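Local coordinates for shikimate dehydrogenase (NADP(+)) (Peptoclostridium difficile, PDB 5DZS), which probably catalyses the reversible NADPH-linked reduction of 3-dehydroshikimate to shikimate, the fourth step of the pathway leading to chorismate, at residues T100-I114 against K228-K242. Residues are numbered along the deposited sequence; the frame is centred on the assembly and turned at random. Where two conformers were deposited one is given.
Sequences TDYFGLDSMFKMANI and KTCDGLYMLVGQAIK
Polar contact centres on Q239, whose NE2 donates to D101 OD1 at 2.6 Å (N-H...O 146°), almost exactly in the amide plane and onto the lone pair turned away from OD2. OD2 itself is salt-bridged to K65, the predicted proton acceptor, so each oxygen of the carboxylate has its own partner; D101 and Q239 are both predicted shikimate ligands. T100 OG1, which hydrogen-bonds N86, also meets a water that donates weakly to Q239 O. A second water joins S107 OG to Y234 O. Helices 101-111 and 233-242 cross at 133° between their N-to-C directions, closest axis approach 8.5 Å, linking the substrate-binding domain to the Rossmann-type nucleotide domain, whose edge strand 228-230 leads into the second helix. Apolar packing starts where G104 lets them close in: M235, extended beyond CG, enters as a knob among D101, G104, L105 and M108, its CE 3.7 Å from L105 CG. K242 bends at chi2 and chi3 (both 63°), laying CE over the F103 ring, 3.4 Å from its centroid; its NZ makes an off-centre cation-pi contact and is salt-bridged to E245 and to D249 of the second subunit. M111 CG covers a face of Y234, while S107 OG lies at that ring's edge.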
ATOM      1  N   THR B 100     -10.076   0.598  -5.064  1.00 22.65           N
ATOM      2  CA  THR B 100     -10.108   1.866  -4.399  1.00 26.57           C
ATOM      3  C   THR B 100     -11.547   2.434  -4.274  1.00 29.30           C
ATOM      4  O   THR B 100     -11.689   3.590  -3.816  1.00 32.05           O
ATOM      5  CB  THR B 100      -9.349   2.842  -5.197  1.00 26.59           C
ATOM      6  OG1 THR B 100     -10.073   3.008  -6.439  1.00 27.32           O
ATOM      7  CG2 THR B 100      -7.880   2.381  -5.426  1.00 26.35           C
ATOM      8  N   ASP B 101     -12.603   1.683  -4.648  1.00 30.56           N
ATOM      9  CA  ASP B 101     -13.996   2.227  -4.567  1.00 34.18           C
ATOM     10  C   ASP B 101     -14.471   2.598  -3.152  1.00 34.14           C
ATOM     11  O   ASP B 101     -15.136   3.644  -2.969  1.00 34.08           O
ATOM     12  CB  ASP B 101     -15.042   1.290  -5.231  1.00 33.77           C
ATOM     13  CG  ASP B 101     -15.119   1.454  -6.746  1.00 41.12           C
ATOM     14  OD1 ASP B 101     -14.634   2.470  -7.270  1.00 36.52           O
ATOM     15  OD2 ASP B 101     -15.706   0.565  -7.419  1.00 37.33           O
ATOM     16  N   TYR B 102     -14.211   1.749  -2.161  1.00 34.11           N
ATOM     17  CA  TYR B 102     -14.588   2.058  -0.775  1.00 35.30           C
ATOM     18  C   TYR B 102     -13.829   3.317  -0.328  1.00 36.98           C
ATOM     19  O   TYR B 102     -14.420   4.227   0.246  1.00 33.10           O
ATOM     20  CB  TYR B 102     -14.281   0.854   0.137  1.00 36.55           C
ATOM     21  CG  TYR B 102     -14.676   0.934   1.595  1.00 37.04           C
ATOM     22  CD1 TYR B 102     -13.923   1.683   2.509  1.00 37.87           C
ATOM     23  CD2 TYR B 102     -15.726   0.183   2.083  1.00 37.06           C
ATOM     24  CE1 TYR B 102     -14.253   1.721   3.845  1.00 38.99           C
ATOM     25  CE2 TYR B 102     -16.054   0.207   3.429  1.00 37.59           C
ATOM     26  CZ  TYR B 102     -15.308   0.984   4.302  1.00 37.38           C
ATOM     27  OH  TYR B 102     -15.638   1.004   5.636  1.00 40.16           O
ATOM     28  N   PHE B 103     -12.526   3.362  -0.597  1.00 33.95           N
ATOM     29  CA  PHE B 103     -11.697   4.523  -0.232  1.00 36.07           C
ATOM     30  C   PHE B 103     -12.188   5.842  -0.832  1.00 35.54           C
ATOM     31  O   PHE B 103     -12.319   6.851  -0.109  1.00 32.14           O
ATOM     32  CB  PHE B 103     -10.229   4.300  -0.615  1.00 35.04           C
ATOM     33  CG  PHE B 103      -9.428   5.559  -0.594  1.00 34.80           C
ATOM     34  CD1 PHE B 103      -8.813   5.988   0.577  1.00 37.44           C
ATOM     35  CD2 PHE B 103      -9.355   6.360  -1.714  1.00 36.35           C
ATOM     36  CE1 PHE B 103      -8.107   7.184   0.605  1.00 37.36           C
ATOM     37  CE2 PHE B 103      -8.660   7.553  -1.687  1.00 34.56           C
ATOM     38  CZ  PHE B 103      -8.037   7.965  -0.524  1.00 41.70           C
ATOM     39  N   GLY B 104     -12.500   5.829  -2.132  1.00 33.73           N
ATOM     40  CA  GLY B 104     -12.963   7.022  -2.828  1.00 34.02           C
ATOM     41  C   GLY B 104     -14.300   7.506  -2.296  1.00 33.25           C
ATOM     42  O   GLY B 104     -14.523   8.724  -2.210  1.00 34.20           O
ATOM     43  N   LEU B 105     -15.201   6.572  -1.969  1.00 36.54           N
ATOM     44  CA  LEU B 105     -16.504   6.935  -1.408  1.00 34.96           C
ATOM     45  C   LEU B 105     -16.301   7.612  -0.045  1.00 34.35           C
ATOM     46  O   LEU B 105     -16.869   8.675   0.221  1.00 34.98           O
ATOM     47  CB  LEU B 105     -17.405   5.707  -1.242  1.00 36.21           C
ATOM     48  CG  LEU B 105     -17.947   5.050  -2.517  1.00 37.90           C
ATOM     49  CD1 LEU B 105     -18.340   3.601  -2.258  1.00 40.84           C
ATOM     50  CD2 LEU B 105     -19.117   5.851  -3.066  1.00 38.32           C
ATOM     51  N   ASP B 106     -15.463   6.999   0.793  1.00 35.83           N
ATOM     52  CA  ASP B 106     -15.191   7.540   2.120  1.00 36.17           C
ATOM     53  C   ASP B 106     -14.698   8.977   1.984  1.00 36.38           C
ATOM     54  O   ASP B 106     -15.159   9.878   2.673  1.00 34.32           O
ATOM     55  CB  ASP B 106     -14.153   6.701   2.847  1.00 39.41           C
ATOM     56  CG  ASP B 106     -13.797   7.266   4.200  1.00 41.70           C
ATOM     57  OD1 ASP B 106     -14.676   7.311   5.073  1.00 46.87           O
ATOM     58  OD2 ASP B 106     -12.633   7.652   4.395  1.00 45.98           O
ATOM     59  N   SER B 107     -13.754   9.171   1.080  1.00 35.11           N
ATOM     60  CA  SER B 107     -13.179  10.477   0.792  1.00 34.97           C
ATOM     61  C   SER B 107     -14.230  11.528   0.382  1.00 35.48           C
ATOM     62  O   SER B 107     -14.263  12.649   0.939  1.00 34.86           O
ATOM     63  CB  SER B 107     -12.159  10.312  -0.333  1.00 39.85           C
ATOM     64  OG  SER B 107     -11.540  11.535  -0.643  1.00 42.68           O
ATOM     65  N   MET B 108     -15.073  11.144  -0.582  0.50 32.94           N
ATOM     66  CA  MET B 108     -16.162  11.975  -1.136  0.50 32.67           C
ATOM     67  C   MET B 108     -17.184  12.375  -0.063  0.50 32.00           C
ATOM     68  O   MET B 108     -17.644  13.516  -0.023  0.50 32.70           O
ATOM     69  CB  MET B 108     -16.870  11.193  -2.257  0.50 32.38           C
ATOM     70  CG  MET B 108     -18.139  11.835  -2.820  0.50 32.91           C
ATOM     71  SD  MET B 108     -19.039  10.793  -4.015  0.50 31.47           S
ATOM     72  CE  MET B 108     -19.564   9.445  -2.961  0.50 31.43           C
ATOM     73  N   PHE B 109     -17.549  11.420   0.782  1.00 32.51           N
ATOM     74  CA  PHE B 109     -18.521  11.659   1.868  1.00 33.55           C
ATOM     75  C   PHE B 109     -17.966  12.619   2.911  1.00 34.90           C
ATOM     76  O   PHE B 109     -18.681  13.500   3.387  1.00 35.83           O
ATOM     77  CB  PHE B 109     -18.974  10.356   2.524  1.00 34.32           C
ATOM     78  CG  PHE B 109     -20.096   9.673   1.797  1.00 35.49           C
ATOM     79  CD1 PHE B 109     -19.848   8.895   0.686  1.00 35.40           C
ATOM     80  CD2 PHE B 109     -21.402   9.802   2.235  1.00 37.63           C
ATOM     81  CE1 PHE B 109     -20.875   8.252   0.022  1.00 37.29           C
ATOM     82  CE2 PHE B 109     -22.444   9.170   1.566  1.00 38.78           C
ATOM     83  CZ  PHE B 109     -22.176   8.389   0.464  1.00 39.74           C
ATOM     84  N   LYS B 110     -16.693  12.466   3.257  1.00 35.18           N
ATOM     85  CA  LYS B 110     -16.060  13.373   4.211  1.00 37.50           C
ATOM     86  C   LYS B 110     -15.976  14.775   3.642  1.00 37.80           C
ATOM     87  O   LYS B 110     -16.255  15.745   4.328  1.00 36.40           O
ATOM     88  CB  LYS B 110     -14.653  12.898   4.575  1.00 40.51           C
ATOM     89  CG  LYS B 110     -14.622  11.658   5.442  1.00 42.92           C
ATOM     90  CD  LYS B 110     -13.204  11.148   5.587  1.00 45.85           C
ATOM     91  CE  LYS B 110     -13.136   9.944   6.508  1.00 47.67           C
ATOM     92  NZ  LYS B 110     -11.833   9.245   6.371  1.00 49.61           N
ATOM     93  N   MET B 111     -15.604  14.882   2.377  1.00 36.96           N
ATOM     94  CA  MET B 111     -15.463  16.185   1.740  1.00 39.87           C
ATOM     95  C   MET B 111     -16.813  16.908   1.690  1.00 39.07           C
ATOM     96  O   MET B 111     -16.886  18.113   1.949  1.00 40.55           O
ATOM     97  CB  MET B 111     -14.844  16.010   0.344  1.00 41.62           C
ATOM     98  CG  MET B 111     -14.722  17.272  -0.493  1.00 45.40           C
ATOM     99  SD  MET B 111     -16.285  17.810  -1.216  1.00 50.18           S
ATOM    100  CE  MET B 111     -16.715  16.401  -2.253  1.00 49.05           C
ATOM    101  N   ALA B 112     -17.872  16.159   1.385  1.00 35.68           N
ATOM    102  CA  ALA B 112     -19.220  16.708   1.289  1.00 37.64           C
ATOM    103  C   ALA B 112     -19.907  16.830   2.662  1.00 39.53           C
ATOM    104  O   ALA B 112     -21.054  17.267   2.739  1.00 42.27           O
ATOM    105  CB  ALA B 112     -20.055  15.843   0.359  1.00 36.02           C
ATOM    106  N   ASN B 113     -19.217  16.450   3.737  1.00 40.11           N
ATOM    107  CA  ASN B 113     -19.788  16.526   5.085  1.00 43.73           C
ATOM    108  C   ASN B 113     -21.094  15.745   5.195  1.00 42.99           C
ATOM    109  O   ASN B 113     -22.082  16.252   5.732  1.00 43.62           O
ATOM    110  CB  ASN B 113     -20.028  17.988   5.507  1.00 47.47           C
ATOM    111  CG  ASN B 113     -18.775  18.843   5.428  1.00 52.74           C
ATOM    112  OD1 ASN B 113     -18.792  19.936   4.856  1.00 59.42           O
ATOM    113  ND2 ASN B 113     -17.678  18.351   5.992  1.00 55.73           N
ATOM    114  N   ILE B 114     -21.100  14.514   4.688  1.00 42.78           N
ATOM    115  CA  ILE B 114     -22.277  13.657   4.754  1.00 42.96           C
ATOM    116  C   ILE B 114     -21.987  12.474   5.683  1.00 44.76           C
ATOM    117  O   ILE B 114     -21.174  11.594   5.361  1.00 44.09           O
ATOM    118  CB  ILE B 114     -22.691  13.130   3.365  1.00 42.88           C
ATOM    119  CG1 ILE B 114     -22.992  14.283   2.405  1.00 43.50           C
ATOM    120  CG2 ILE B 114     -23.913  12.227   3.488  1.00 43.93           C
ATOM    121  CD1 ILE B 114     -23.120  13.852   0.959  1.00 43.67           C
ATOM    122  N   LYS B 228     -29.660  18.395  -1.642  1.00 52.78           N
ATOM    123  CA  LYS B 228     -28.199  18.383  -1.571  1.00 51.29           C
ATOM    124  C   LYS B 228     -27.705  17.416  -2.645  1.00 48.46           C
ATOM    125  O   LYS B 228     -28.193  16.294  -2.734  1.00 47.82           O
ATOM    126  CB  LYS B 228     -27.726  17.964  -0.174  1.00 50.02           C
ATOM    127  CG  LYS B 228     -26.217  17.959   0.013  1.00 51.03           C
ATOM    128  CD  LYS B 228     -25.847  17.728   1.471  1.00 53.17           C
ATOM    129  CE  LYS B 228     -24.356  17.476   1.660  1.00 54.28           C
ATOM    130  NZ  LYS B 228     -23.492  18.546   1.089  1.00 56.93           N
ATOM    131  N   THR B 229     -26.780  17.870  -3.485  1.00 47.28           N
ATOM    132  CA  THR B 229     -26.225  17.035  -4.560  1.00 44.97           C
ATOM    133  C   THR B 229     -24.708  16.965  -4.520  1.00 45.23           C
ATOM    134  O   THR B 229     -24.045  17.877  -4.045  1.00 44.71           O
ATOM    135  CB  THR B 229     -26.605  17.567  -5.951  1.00 46.43           C
ATOM    136  OG1 THR B 229     -26.109  18.906  -6.111  1.00 47.56           O
ATOM    137  CG2 THR B 229     -28.100  17.533  -6.150  1.00 47.11           C
ATOM    138  N   CYS B 230     -24.166  15.873  -5.056  1.00 41.92           N
ATOM    139  CA  CYS B 230     -22.731  15.664  -5.105  1.00 41.47           C
ATOM    140  C   CYS B 230     -22.434  14.814  -6.333  1.00 36.72           C
ATOM    141  O   CYS B 230     -23.060  13.760  -6.498  1.00 36.61           O
ATOM    142  CB  CYS B 230     -22.294  14.943  -3.835  1.00 42.68           C
ATOM    143  SG  CYS B 230     -20.527  14.645  -3.704  1.00 48.98           S
ATOM    144  N   ASP B 231     -21.515  15.270  -7.196  1.00 35.68           N
ATOM    145  CA  ASP B 231     -21.137  14.495  -8.393  1.00 33.91           C
ATOM    146  C   ASP B 231     -19.920  13.625  -8.114  1.00 32.29           C
ATOM    147  O   ASP B 231     -19.412  13.591  -6.993  1.00 31.42           O
ATOM    148  CB  ASP B 231     -20.991  15.356  -9.670  1.00 36.46           C
ATOM    149  CG  ASP B 231     -19.766  16.271  -9.675  1.00 38.04           C
ATOM    150  OD1 ASP B 231     -18.748  15.976  -9.018  1.00 35.12           O
ATOM    151  OD2 ASP B 231     -19.821  17.288 -10.401  1.00 42.29           O
ATOM    152  N   GLY B 232     -19.482  12.888  -9.121  1.00 31.96           N
ATOM    153  CA  GLY B 232     -18.424  11.919  -8.885  1.00 29.99           C
ATOM    154  C   GLY B 232     -17.008  12.391  -9.039  1.00 28.47           C
ATOM    155  O   GLY B 232     -16.094  11.607  -8.808  1.00 26.21           O
ATOM    156  N   LEU B 233     -16.802  13.667  -9.378  1.00 27.74           N
ATOM    157  CA  LEU B 233     -15.432  14.109  -9.707  1.00 27.02           C
ATOM    158  C   LEU B 233     -14.432  13.983  -8.563  1.00 25.09           C
ATOM    159  O   LEU B 233     -13.308  13.514  -8.768  1.00 23.60           O
ATOM    160  CB  LEU B 233     -15.426  15.528 -10.277  1.00 29.05           C
ATOM    161  CG  LEU B 233     -14.067  16.045 -10.763  1.00 29.60           C
ATOM    162  CD1 LEU B 233     -13.462  15.163 -11.856  1.00 31.04           C
ATOM    163  CD2 LEU B 233     -14.211  17.481 -11.249  1.00 32.33           C
ATOM    164  N   TYR B 234     -14.808  14.378  -7.357  1.00 26.34           N
ATOM    165  CA  TYR B 234     -13.851  14.305  -6.256  1.00 25.27           C
ATOM    166  C   TYR B 234     -13.381  12.867  -6.042  1.00 25.29           C
ATOM    167  O   TYR B 234     -12.205  12.606  -5.795  1.00 24.54           O
ATOM    168  CB  TYR B 234     -14.467  14.882  -4.970  1.00 26.48           C
ATOM    169  CG  TYR B 234     -13.474  15.182  -3.883  1.00 28.16           C
ATOM    170  CD1 TYR B 234     -12.745  16.363  -3.907  1.00 29.63           C
ATOM    171  CD2 TYR B 234     -13.260  14.301  -2.831  1.00 27.28           C
ATOM    172  CE1 TYR B 234     -11.840  16.660  -2.916  1.00 31.08           C
ATOM    173  CE2 TYR B 234     -12.345  14.600  -1.825  1.00 31.42           C
ATOM    174  CZ  TYR B 234     -11.645  15.777  -1.878  1.00 29.65           C
ATOM    175  OH  TYR B 234     -10.723  16.134  -0.905  1.00 35.34           O
ATOM    176  N   MET B 235     -14.317  11.931  -6.127  1.00 23.93           N
ATOM    177  CA  MET B 235     -14.008  10.523  -5.966  1.00 24.97           C
ATOM    178  C   MET B 235     -13.083  10.063  -7.085  1.00 24.60           C
ATOM    179  O   MET B 235     -12.127   9.321  -6.858  1.00 22.01           O
ATOM    180  CB  MET B 235     -15.288   9.699  -5.938  1.00 26.88           C
ATOM    181  CG  MET B 235     -15.063   8.217  -5.892  1.00 27.71           C
ATOM    182  SD  MET B 235     -16.637   7.442  -5.515  1.00 31.13           S
ATOM    183  CE  MET B 235     -16.219   5.714  -5.769  1.00 30.93           C
ATOM    184  N   LEU B 236     -13.347  10.511  -8.303  1.00 22.67           N
ATOM    185  CA  LEU B 236     -12.485  10.112  -9.417  1.00 22.63           C
ATOM    186  C   LEU B 236     -11.033  10.571  -9.203  1.00 21.26           C
ATOM    187  O   LEU B 236     -10.083   9.874  -9.524  1.00 21.21           O
ATOM    188  CB  LEU B 236     -13.002  10.661 -10.749  1.00 25.32           C
ATOM    189  CG  LEU B 236     -14.301  10.057 -11.278  1.00 28.80           C
ATOM    190  CD1 LEU B 236     -14.715  10.750 -12.562  1.00 29.98           C
ATOM    191  CD2 LEU B 236     -14.167   8.553 -11.502  1.00 29.38           C
ATOM    192  N   VAL B 237     -10.849  11.780  -8.703  1.00 19.64           N
ATOM    193  CA  VAL B 237      -9.503  12.277  -8.470  1.00 19.42           C
ATOM    194  C   VAL B 237      -8.861  11.503  -7.313  1.00 19.31           C
ATOM    195  O   VAL B 237      -7.698  11.100  -7.387  1.00 19.69           O
ATOM    196  CB  VAL B 237      -9.508  13.802  -8.206  1.00 21.19           C
ATOM    197  CG1 VAL B 237      -8.091  14.275  -7.929  1.00 21.73           C
ATOM    198  CG2 VAL B 237     -10.073  14.553  -9.392  1.00 21.36           C
ATOM    199  N   GLY B 238      -9.601  11.294  -6.233  1.00 20.24           N
ATOM    200  CA  GLY B 238      -9.039  10.529  -5.112  1.00 20.57           C
ATOM    201  C   GLY B 238      -8.642   9.130  -5.500  1.00 21.17           C
ATOM    202  O   GLY B 238      -7.573   8.653  -5.087  1.00 20.95           O
ATOM    203  N   GLN B 239      -9.497   8.464  -6.271  1.00 21.86           N
ATOM    204  CA  GLN B 239      -9.163   7.101  -6.728  1.00 22.35           C
ATOM    205  C   GLN B 239      -7.935   7.089  -7.633  1.00 21.16           C
ATOM    206  O   GLN B 239      -7.118   6.138  -7.598  1.00 20.99           O
ATOM    207  CB  GLN B 239     -10.333   6.519  -7.442  1.00 24.66           C
ATOM    208  CG  GLN B 239     -11.461   6.260  -6.521  1.00 28.31           C
ATOM    209  CD  GLN B 239     -12.595   5.600  -7.256  1.00 32.18           C
ATOM    210  OE1 GLN B 239     -13.179   6.161  -8.214  1.00 33.90           O
ATOM    211  NE2 GLN B 239     -12.919   4.397  -6.830  1.00 35.70           N
ATOM    212  N   ALA B 240      -7.749   8.110  -8.461  1.00 20.25           N
ATOM    213  CA  ALA B 240      -6.578   8.162  -9.324  1.00 20.85           C
ATOM    214  C   ALA B 240      -5.309   8.252  -8.464  1.00 20.16           C
ATOM    215  O   ALA B 240      -4.297   7.577  -8.712  1.00 21.20           O
ATOM    216  CB  ALA B 240      -6.638   9.316 -10.309  1.00 23.15           C
ATOM    217  N   ILE B 241      -5.363   9.100  -7.430  1.00 18.71           N
ATOM    218  CA  ILE B 241      -4.215   9.290  -6.539  1.00 19.23           C
ATOM    219  C   ILE B 241      -3.925   8.013  -5.741  1.00 17.84           C
ATOM    220  O   ILE B 241      -2.754   7.600  -5.635  1.00 18.02           O
ATOM    221  CB  ILE B 241      -4.435  10.531  -5.646  1.00 19.84           C
ATOM    222  CG1 ILE B 241      -4.381  11.791  -6.520  1.00 20.81           C
ATOM    223  CG2 ILE B 241      -3.400  10.611  -4.524  1.00 19.48           C
ATOM    224  CD1 ILE B 241      -4.872  13.050  -5.827  1.00 24.08           C
ATOM    225  N   LYS B 242      -4.956   7.363  -5.223  1.00 17.35           N
ATOM    226  CA  LYS B 242      -4.751   6.111  -4.513  1.00 18.56           C
ATOM    227  C   LYS B 242      -4.147   5.053  -5.441  1.00 18.56           C
ATOM    228  O   LYS B 242      -3.266   4.291  -5.043  1.00 18.62           O
ATOM    229  CB  LYS B 242      -6.070   5.626  -3.897  1.00 19.92           C
ATOM    230  CG  LYS B 242      -5.949   4.361  -3.072  1.00 24.30           C
ATOM    231  CD  LYS B 242      -5.058   4.522  -1.850  1.00 27.23           C
ATOM    232  CE  LYS B 242      -5.563   5.540  -0.833  1.00 34.96           C
ATOM    233  NZ  LYS B 242      -4.677   5.739   0.367  1.00 42.28           N
TER
HETATM  234  O   HOH W   1      -8.647   3.332  -8.585  1.00 31.28           O
HETATM  235  O   HOH W   2     -11.604  11.232  -3.261  1.00 34.28           O